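Local coordinates for protein putative eukaryotic translation initiation factor eIF-4E (Leishmania major, PDB 5WB5) that probably binds the methylated cap of messenger RNA, consistent with a cap 4-recognising translation initiation factor of the eIF4E family, at residues A[27-32]-A[75-80]. Numbering follows the deposited sequence.
Sequences WTLWYD and SQYHFF
Thr28, Trp30 and Asp32 each exchange a pair of backbone hydrogen bonds with Phe80, His78 and Gln76 respectively, a textbook antiparallel ladder next to the 47-54 edge of the curved eIF4E sheet; Leu29–Phe79 and Tyr31–Tyr77 are the non-hydrogen-bonded pairs between. The bond from Trp30 N to His78 O spans 2.9 Å, and its reciprocal, His78 N to Trp30 O, is equally short. The two strand segments run antiparallel, their axes at 163°.

On the face of Thr28, Trp30 and Asp32, Trp30 CB packs against His78 CB at 3.9 Å. Beyond them, the His78 ring reaches Asp32 edge-on through a weak bond, His78 NE2 to Asp32 OD2 at 3.2 Å, with the carboxylate and imidazole planes 89° apart. Asp32 CG sits between its own backbone N and carbonyl carbon (chi1 67°), which brings the carboxylate over the neighbouring strand.

The other face is mainly aromatic and apolar: Leu29 CD1 touches Tyr77 CD1 at 3.9 Å, and Ser75 OG donates to Tyr31 OH across 3.0 Å. Trp27, at the end of the pair, is directed at strand 75-80; its five-membered ring lies nearly parallel to the Phe79 ring but barely overlaps it.

Helix 133-147 packs on Phe79 and Trp27; strand 47-54 lies beside 27-32 and strand 164-171 beside 75-80. Tyr31 OH has further weak hydrogen bonds to Ser33 OG and to the backbone of another protein's chain, which also packs on Tyr77, whose OH is hydrogen-bonded to Lys66 O.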
loop_
_atom_site.group_PDB
_atom_site.type_symbol
_atom_site.label_atom_id
_atom_site.label_comp_id
_atom_site.label_asym_id
_atom_site.label_seq_id
_atom_site.Cartn_x
_atom_site.Cartn_y
_atom_site.Cartn_z
ATOM N N TRP A 27 6.341 -0.762 -8.271
ATOM C CA TRP A 27 5.115 -0.983 -7.510
ATOM C C TRP A 27 3.996 -0.129 -8.079
ATOM O O TRP A 27 4.194 1.059 -8.340
ATOM C CB TRP A 27 5.317 -0.656 -6.027
ATOM C CG TRP A 27 6.328 -1.525 -5.360
ATOM C CD1 TRP A 27 7.675 -1.338 -5.336
ATOM C CD2 TRP A 27 6.075 -2.724 -4.621
ATOM N NE1 TRP A 27 8.281 -2.344 -4.630
ATOM C CE2 TRP A 27 7.320 -3.210 -4.177
ATOM C CE3 TRP A 27 4.917 -3.433 -4.291
ATOM C CZ2 TRP A 27 7.443 -4.372 -3.418
ATOM C CZ3 TRP A 27 5.040 -4.589 -3.537
ATOM C CH2 TRP A 27 6.296 -5.047 -3.109
ATOM N N THR A 28 2.824 -0.729 -8.253
ATOM C CA THR A 28 1.661 -0.048 -8.799
ATOM C C THR A 28 0.614 0.145 -7.710
ATOM O O THR A 28 0.374 -0.756 -6.892
ATOM C CB THR A 28 1.058 -0.838 -9.963
ATOM O OG1 THR A 28 2.066 -1.093 -10.949
ATOM C CG2 THR A 28 -0.087 -0.063 -10.603
ATOM N N LEU A 29 -0.008 1.325 -7.719
ATOM C CA LEU A 29 -1.058 1.702 -6.784
ATOM C C LEU A 29 -2.415 1.649 -7.478
ATOM O O LEU A 29 -2.549 2.060 -8.635
ATOM C CB LEU A 29 -0.802 3.109 -6.227
ATOM C CG LEU A 29 -1.893 3.780 -5.381
ATOM C CD1 LEU A 29 -2.029 3.125 -4.023
ATOM C CD2 LEU A 29 -1.611 5.269 -5.222
ATOM N N TRP A 30 -3.418 1.147 -6.756
ATOM C CA TRP A 30 -4.781 1.023 -7.247
ATOM C C TRP A 30 -5.735 1.556 -6.187
ATOM O O TRP A 30 -5.417 1.576 -4.995
ATOM C CB TRP A 30 -5.143 -0.433 -7.572
ATOM C CG TRP A 30 -4.076 -1.223 -8.290
ATOM C CD1 TRP A 30 -2.813 -1.504 -7.845
ATOM C CD2 TRP A 30 -4.202 -1.865 -9.565
ATOM N NE1 TRP A 30 -2.143 -2.265 -8.774
ATOM C CE2 TRP A 30 -2.972 -2.501 -9.838
ATOM C CE3 TRP A 30 -5.231 -1.957 -10.505
ATOM C CZ2 TRP A 30 -2.747 -3.218 -11.010
ATOM C CZ3 TRP A 30 -5.005 -2.667 -11.670
ATOM C CH2 TRP A 30 -3.771 -3.290 -11.912
ATOM N N TYR A 31 -6.922 1.972 -6.633
ATOM C CA TYR A 31 -7.967 2.477 -5.750
ATOM C C TYR A 31 -9.323 1.981 -6.225
ATOM O O TYR A 31 -9.623 2.049 -7.419
ATOM C CB TYR A 31 -7.986 4.006 -5.721
ATOM C CG TYR A 31 -9.231 4.602 -5.097
ATOM C CD1 TYR A 31 -10.364 4.856 -5.863
ATOM C CD2 TYR A 31 -9.271 4.919 -3.748
ATOM C CE1 TYR A 31 -11.499 5.402 -5.299
ATOM C CE2 TYR A 31 -10.399 5.467 -3.177
ATOM C CZ TYR A 31 -11.509 5.709 -3.953
ATOM O OH TYR A 31 -12.631 6.257 -3.373
ATOM N N ASP A 32 -10.146 1.491 -5.299
ATOM C CA ASP A 32 -11.505 1.102 -5.668
ATOM C C ASP A 32 -12.484 1.527 -4.584
ATOM O O ASP A 32 -12.104 1.789 -3.441
ATOM C CB ASP A 32 -11.631 -0.406 -5.950
ATOM C CG ASP A 32 -11.416 -1.268 -4.721
ATOM O OD1 ASP A 32 -11.389 -0.729 -3.597
ATOM O OD2 ASP A 32 -11.277 -2.499 -4.883
ATOM N N SER A 75 -13.612 2.418 0.595
ATOM C CA SER A 75 -12.524 2.603 -0.351
ATOM C C SER A 75 -11.399 1.635 -0.016
ATOM O O SER A 75 -11.271 1.165 1.117
ATOM C CB SER A 75 -12.002 4.045 -0.329
ATOM O OG SER A 75 -13.002 4.958 -0.743
ATOM N N GLN A 76 -10.582 1.328 -1.020
ATOM C CA GLN A 76 -9.425 0.468 -0.800
ATOM C C GLN A 76 -8.254 0.928 -1.653
ATOM O O GLN A 76 -8.394 1.092 -2.872
ATOM C CB GLN A 76 -9.732 -1.002 -1.110
ATOM C CG GLN A 76 -10.973 -1.547 -0.424
ATOM C CD GLN A 76 -11.188 -3.034 -0.664
ATOM O OE1 GLN A 76 -12.036 -3.654 -0.022
ATOM N NE2 GLN A 76 -10.426 -3.614 -1.588
ATOM N N TYR A 77 -7.112 1.132 -0.987
ATOM C CA TYR A 77 -5.815 1.280 -1.633
ATOM C C TYR A 77 -5.185 -0.097 -1.791
ATOM O O TYR A 77 -5.142 -0.878 -0.836
ATOM C CB TYR A 77 -4.869 2.161 -0.806
ATOM C CG TYR A 77 -5.085 3.659 -0.885
ATOM C CD1 TYR A 77 -5.276 4.299 -2.105
ATOM C CD2 TYR A 77 -5.077 4.437 0.266
ATOM C CE1 TYR A 77 -5.465 5.669 -2.170
ATOM C CE2 TYR A 77 -5.266 5.806 0.211
ATOM C CZ TYR A 77 -5.457 6.417 -1.009
ATOM O OH TYR A 77 -5.644 7.779 -1.065
ATOM N N HIS A 78 -4.693 -0.387 -2.990
ATOM C CA HIS A 78 -3.890 -1.572 -3.247
ATOM C C HIS A 78 -2.516 -1.112 -3.704
ATOM O O HIS A 78 -2.401 -0.107 -4.406
ATOM C CB HIS A 78 -4.519 -2.474 -4.318
ATOM C CG HIS A 78 -5.986 -2.714 -4.129
ATOM N ND1 HIS A 78 -6.488 -3.899 -3.637
ATOM C CD2 HIS A 78 -7.059 -1.924 -4.374
ATOM C CE1 HIS A 78 -7.807 -3.827 -3.583
ATOM N NE2 HIS A 78 -8.178 -2.639 -4.024
ATOM N N PHE A 79 -1.479 -1.844 -3.315
ATOM C CA PHE A 79 -0.104 -1.478 -3.652
ATOM C C PHE A 79 0.644 -2.784 -3.884
ATOM O O PHE A 79 0.999 -3.472 -2.924
ATOM C CB PHE A 79 0.526 -0.649 -2.537
ATOM C CG PHE A 79 1.858 -0.057 -2.892
ATOM C CD1 PHE A 79 1.941 1.048 -3.720
ATOM C CD2 PHE A 79 3.028 -0.593 -2.376
ATOM C CE1 PHE A 79 3.166 1.599 -4.041
ATOM C CE2 PHE A 79 4.253 -0.047 -2.693
ATOM C CZ PHE A 79 4.323 1.052 -3.524
ATOM N N PHE A 80 0.860 -3.135 -5.152
ATOM C CA PHE A 80 1.359 -4.461 -5.501
ATOM C C PHE A 80 2.521 -4.359 -6.472
ATOM O O PHE A 80 2.620 -3.405 -7.246
ATOM C CB PHE A 80 0.256 -5.330 -6.123
ATOM C CG PHE A 80 -0.618 -6.006 -5.110
ATOM C CD1 PHE A 80 -1.470 -5.265 -4.309
ATOM C CD2 PHE A 80 -0.582 -7.383 -4.952
ATOM C CE1 PHE A 80 -2.273 -5.883 -3.369
ATOM C CE2 PHE A 80 -1.381 -8.007 -4.016
ATOM C CZ PHE A 80 -2.231 -7.255 -3.222
#